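Local atomic coordinates of mevalonate diphosphate decarboxylase (Legionella pneumophila, PDB entry 3LTO), a protein that probably catalyses the ATP-dependent decarboxylation of mevalonate 5-diphosphate to isopentenyl diphosphate in isoprenoid lipid biosynthesis. Residues Lys52-Glu56 with Phe76-Val81; Arg208-Ala212 with Glu238-Met242. All coordinates share one frame; numbering follows the deposited sequence.

Contact 1: residues Lys52-Glu56 with Phe76-Val81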
# COMPACT_ATOMS: atom_id res chain seq x y z
N LYS A 52 7.33 32.39 -5.81
CA LYS A 52 5.98 31.91 -6.07
C LYS A 52 5.71 31.44 -7.49
O LYS A 52 6.14 32.06 -8.47
CB LYS A 52 4.98 33.00 -5.68
CG LYS A 52 4.98 33.33 -4.20
CD LYS A 52 4.53 32.13 -3.37
CE LYS A 52 4.33 32.52 -1.91
NZ LYS A 52 3.85 31.37 -1.10
N ASP A 53 5.00 30.33 -7.60
CA ASP A 53 4.66 29.76 -8.90
C ASP A 53 3.50 30.51 -9.55
O ASP A 53 2.70 31.15 -8.88
CB ASP A 53 4.27 28.30 -8.73
CG ASP A 53 5.30 27.52 -7.94
OD1 ASP A 53 6.50 27.63 -8.25
OD2 ASP A 53 4.90 26.79 -7.01
N ILE A 54 3.43 30.41 -10.88
CA ILE A 54 2.36 31.04 -11.63
C ILE A 54 1.85 30.00 -12.61
O ILE A 54 2.65 29.32 -13.26
CB ILE A 54 2.84 32.27 -12.41
CG1 ILE A 54 3.28 33.37 -11.45
CG2 ILE A 54 1.74 32.76 -13.33
CD1 ILE A 54 3.77 34.62 -12.15
N TRP A 55 0.54 29.86 -12.70
CA TRP A 55 -0.07 28.90 -13.61
C TRP A 55 -0.72 29.58 -14.81
O TRP A 55 -1.63 30.40 -14.65
CB TRP A 55 -1.11 28.05 -12.89
CG TRP A 55 -1.76 27.03 -13.77
CD1 TRP A 55 -1.12 26.07 -14.51
CD2 TRP A 55 -3.16 26.86 -14.02
NE1 TRP A 55 -2.04 25.31 -15.19
CE2 TRP A 55 -3.30 25.77 -14.90
CE3 TRP A 55 -4.31 27.52 -13.57
CZ2 TRP A 55 -4.54 25.32 -15.35
CZ3 TRP A 55 -5.55 27.07 -14.02
CH2 TRP A 55 -5.65 25.99 -14.90
N GLU A 56 -0.25 29.24 -16.00
CA GLU A 56 -0.79 29.81 -17.22
C GLU A 56 -1.13 28.71 -18.20
O GLU A 56 -0.31 28.31 -19.01
CB GLU A 56 0.23 30.76 -17.85
CG GLU A 56 -0.19 31.33 -19.20
CD GLU A 56 0.92 32.16 -19.82
OE1 GLU A 56 2.10 31.77 -19.66
OE2 GLU A 56 0.62 33.19 -20.47
N PHE A 76 -3.43 22.62 -8.50
CA PHE A 76 -2.28 22.42 -9.38
C PHE A 76 -1.00 23.04 -8.83
O PHE A 76 0.06 22.41 -8.85
CB PHE A 76 -2.59 22.96 -10.78
CG PHE A 76 -1.95 22.17 -11.90
CD1 PHE A 76 -2.16 20.79 -12.00
CD2 PHE A 76 -1.17 22.80 -12.87
CE1 PHE A 76 -1.59 20.05 -13.04
CE2 PHE A 76 -0.61 22.07 -13.91
CZ PHE A 76 -0.82 20.69 -14.00
N ILE A 77 -1.09 24.28 -8.35
CA ILE A 77 0.05 24.97 -7.79
C ILE A 77 0.48 24.29 -6.48
O ILE A 77 1.66 24.02 -6.27
CB ILE A 77 -0.28 26.47 -7.59
CG1 ILE A 77 -0.28 27.17 -8.96
CG2 ILE A 77 0.74 27.13 -6.65
CD1 ILE A 77 -0.70 28.64 -8.94
N ASP A 78 -0.48 23.99 -5.62
CA ASP A 78 -0.15 23.30 -4.37
C ASP A 78 0.64 22.02 -4.65
O ASP A 78 1.54 21.65 -3.89
CB ASP A 78 -1.41 22.93 -3.58
CG ASP A 78 -2.00 24.09 -2.82
OD1 ASP A 78 -1.30 25.13 -2.68
OD2 ASP A 78 -3.15 23.97 -2.35
N HIS A 79 0.32 21.34 -5.75
CA HIS A 79 1.02 20.11 -6.07
C HIS A 79 2.47 20.41 -6.43
O HIS A 79 3.36 19.62 -6.11
CB HIS A 79 0.34 19.36 -7.22
CG HIS A 79 0.93 18.00 -7.48
ND1 HIS A 79 0.94 17.00 -6.53
CD2 HIS A 79 1.57 17.50 -8.56
CE1 HIS A 79 1.55 15.94 -7.02
NE2 HIS A 79 1.95 16.22 -8.25
N LEU A 80 2.71 21.54 -7.09
CA LEU A 80 4.08 21.88 -7.43
C LEU A 80 4.83 22.19 -6.14
O LEU A 80 5.94 21.72 -5.94
CB LEU A 80 4.15 23.10 -8.37
CG LEU A 80 5.58 23.54 -8.72
CD1 LEU A 80 6.35 22.34 -9.25
CD2 LEU A 80 5.58 24.69 -9.75
N VAL A 81 4.20 22.97 -5.26
CA VAL A 81 4.80 23.34 -3.98
C VAL A 81 5.18 22.05 -3.25
O VAL A 81 6.28 21.90 -2.73
CB VAL A 81 3.82 24.15 -3.11
CG1 VAL A 81 4.36 24.31 -1.69
CG2 VAL A 81 3.58 25.53 -3.74

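Contact 2: residues Arg208-Ala212 with Glu238-Met242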
# COMPACT_ATOMS: atom_id res chain seq x y z
N ARG A 208 -20.89 1.14 -1.30
CA ARG A 208 -20.30 1.30 -2.63
C ARG A 208 -18.98 0.54 -2.88
O ARG A 208 -18.80 -0.08 -3.94
CB ARG A 208 -20.13 2.80 -2.90
CG ARG A 208 -19.24 3.17 -4.07
CD ARG A 208 -19.63 2.48 -5.37
NE ARG A 208 -18.49 2.52 -6.28
CZ ARG A 208 -18.31 1.70 -7.30
NH1 ARG A 208 -19.20 0.75 -7.58
NH2 ARG A 208 -17.21 1.81 -8.04
N SER A 209 -18.06 0.56 -1.92
CA SER A 209 -16.79 -0.12 -2.09
C SER A 209 -16.95 -1.64 -2.11
O SER A 209 -16.21 -2.33 -2.81
CB SER A 209 -15.82 0.30 -0.98
OG SER A 209 -15.51 1.68 -1.10
N GLU A 210 -17.91 -2.16 -1.35
CA GLU A 210 -18.13 -3.61 -1.35
C GLU A 210 -18.52 -4.05 -2.75
O GLU A 210 -18.02 -5.06 -3.25
CB GLU A 210 -19.26 -3.98 -0.38
CG GLU A 210 -18.84 -4.05 1.08
CD GLU A 210 -19.99 -3.77 2.03
OE1 GLU A 210 -21.09 -4.31 1.81
OE2 GLU A 210 -19.79 -3.02 3.00
N ARG A 211 -19.41 -3.30 -3.39
CA ARG A 211 -19.85 -3.62 -4.74
C ARG A 211 -18.70 -3.50 -5.75
O ARG A 211 -18.56 -4.34 -6.65
CB ARG A 211 -21.01 -2.71 -5.16
CG ARG A 211 -22.29 -2.91 -4.36
CD ARG A 211 -23.48 -2.24 -5.05
NE ARG A 211 -23.36 -0.78 -5.09
CZ ARG A 211 -23.50 0.02 -4.04
NH1 ARG A 211 -23.76 -0.49 -2.85
NH2 ARG A 211 -23.38 1.34 -4.18
N ALA A 212 -17.88 -2.46 -5.59
CA ALA A 212 -16.75 -2.23 -6.49
C ALA A 212 -15.75 -3.38 -6.43
O ALA A 212 -15.21 -3.80 -7.46
CB ALA A 212 -16.05 -0.92 -6.12
N GLU A 238 -21.14 -1.24 -13.13
CA GLU A 238 -20.25 -0.38 -12.37
C GLU A 238 -20.51 1.13 -12.54
O GLU A 238 -20.70 1.84 -11.55
CB GLU A 238 -18.79 -0.72 -12.72
CG GLU A 238 -17.74 0.23 -12.15
CD GLU A 238 -17.48 0.04 -10.66
OE1 GLU A 238 -18.18 -0.76 -10.01
OE2 GLU A 238 -16.55 0.70 -10.14
N PHE A 239 -20.53 1.64 -13.78
CA PHE A 239 -20.75 3.08 -13.94
C PHE A 239 -22.17 3.52 -13.60
O PHE A 239 -22.39 4.63 -13.11
CB PHE A 239 -20.33 3.55 -15.35
CG PHE A 239 -21.38 3.36 -16.42
CD1 PHE A 239 -22.39 4.30 -16.62
CD2 PHE A 239 -21.31 2.26 -17.28
CE1 PHE A 239 -23.31 4.15 -17.65
CE2 PHE A 239 -22.23 2.10 -18.31
CZ PHE A 239 -23.24 3.05 -18.50
N LEU A 240 -23.15 2.64 -13.82
CA LEU A 240 -24.52 2.99 -13.48
C LEU A 240 -24.66 3.08 -11.96
O LEU A 240 -25.43 3.89 -11.44
CB LEU A 240 -25.50 1.96 -14.06
CG LEU A 240 -25.67 2.05 -15.59
CD1 LEU A 240 -26.65 0.98 -16.09
CD2 LEU A 240 -26.18 3.43 -15.95
N ASP A 241 -23.89 2.26 -11.25
CA ASP A 241 -23.90 2.26 -9.79
C ASP A 241 -23.50 3.65 -9.34
O ASP A 241 -24.23 4.32 -8.60
CB ASP A 241 -22.87 1.25 -9.27
CG ASP A 241 -22.86 1.14 -7.75
OD1 ASP A 241 -23.49 1.97 -7.07
OD2 ASP A 241 -22.22 0.21 -7.24
N MSE A 242 -22.33 4.09 -9.80
CA MSE A 242 -21.84 5.40 -9.43
C MSE A 242 -22.84 6.49 -9.76
O MSE A 242 -23.15 7.31 -8.90
CB MSE A 242 -20.51 5.70 -10.15
CG MSE A 242 -19.98 7.10 -9.87
SE MSE A 242 -18.17 7.40 -10.46
CE MSE A 242 -18.48 7.71 -12.31

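Contact 1: residues Lys52-Glu56 with Phe76-Val81
Asp53 and Trp55, two residues apart on the short strand 54-55 and its approach, both direct their side chains at the helical residues Phe76-Val81, and the backbones come nearest where the CA atoms of Asp53 and Ile77 lie 6.7 Å apart. The strand and the helix meet through side chains, burying 301 Å² in all. Trp55 and Phe76 form an offset edge-to-face pair: the edge of the phenyl ring is directed to the face of the five-membered part of the indole, with centroids 5.1 Å apart and planes inclined at 61°. Phe76 CD2 comes nearest, 3.5 Å from Trp55 NE1, and it is the anti placement of Trp55 CG relative to its backbone N (chi1 -179°) that carries the indole to this ring. Ile77 CD1 packs against the root of the same tryptophan side chain, 4.0 Å from Trp55 CB.

The carboxylate of Asp53 lies against apolar branches. Leu80 CD2 sits 3.4 Å from Asp53 CG, while Val81 CG2 approaches Asp53 OD2 at 3.7 Å. Asp53 OD1 accepts a hydrogen bond from Phe93 N and forms a salt bridge with Lys84 NZ; the indole N-H of Trp55 is donated to Ser97 OG.

The contact belongs to a beta-alpha-beta unit in which helix 71-87 connects strand 54-55 to its parallel neighbour, strand 93-99. Ile95 of that second strand touches Trp55, Phe76 and Leu80, and helix 110-129 packs against Phe76 and Leu80 through residues such as Leu117 and Ala121.

Contact 2: residues Arg208-Ala212 with Glu238-Met242
Arg208 and Arg211, one turn apart on helix 208-224, face Glu238 and Asp241 on helix 228-247; the axes of segments 208-212 and 238-242 come within 11.1 Å and run nearly antiparallel, at 174°. Salt bridges dominate. Arg208 holds Glu238 through both terminal nitrogens: NH1 reaches OE1 at 3.0 Å, and NH2 pairs with OE2 at 2.5 Å, shorter than expected, so that the exact length is doubtful. The two flat groups are turned 49° apart. A bend at chi2 (54°) brings this guanidinium back toward the facing helix. Arg211 grips Asp241 side-on, with NE 2.6 Å from OD2 and NH2 3.0 Å from OD1, where the syn lone pair is used. The bridging bond runs from Arg208 NH1 to Asp241 OD2 at 3.1 Å; it arrives from above the carboxylate plane, on the opposite face from Arg211 NE.

Within its own helix, Ala212 CB lies over the rim of one face of the Arg208 guanidinium.

Further hydrogen bonds tie Glu238 to Lys15 N and Asn215, and Arg211 to Phe204 O and Thr207. Two cations and two anions thus balance within a largely buried network, which would be expected to favour the ionised forms and probably helps to hold the two segments in register.

The two contacts illustrate different ways of joining elements of one chain. Contact 1, within the N-terminal domain, sets an aromatic pair and aliphatic branches between a strand and a helix; contact 2, within the C-terminal domain, relies on charge between two helices. Their centres are 34 Å apart, on opposite sides of the chain's centre, and their nearest atoms remain about 21 Å apart, so neither touches the other. They also follow in series, contact 1 closing before contact 2 opens. Contact 2 nevertheless reaches the N-terminal part of the chain, because Glu238 OE2 accepts a hydrogen bond from Lys15 N.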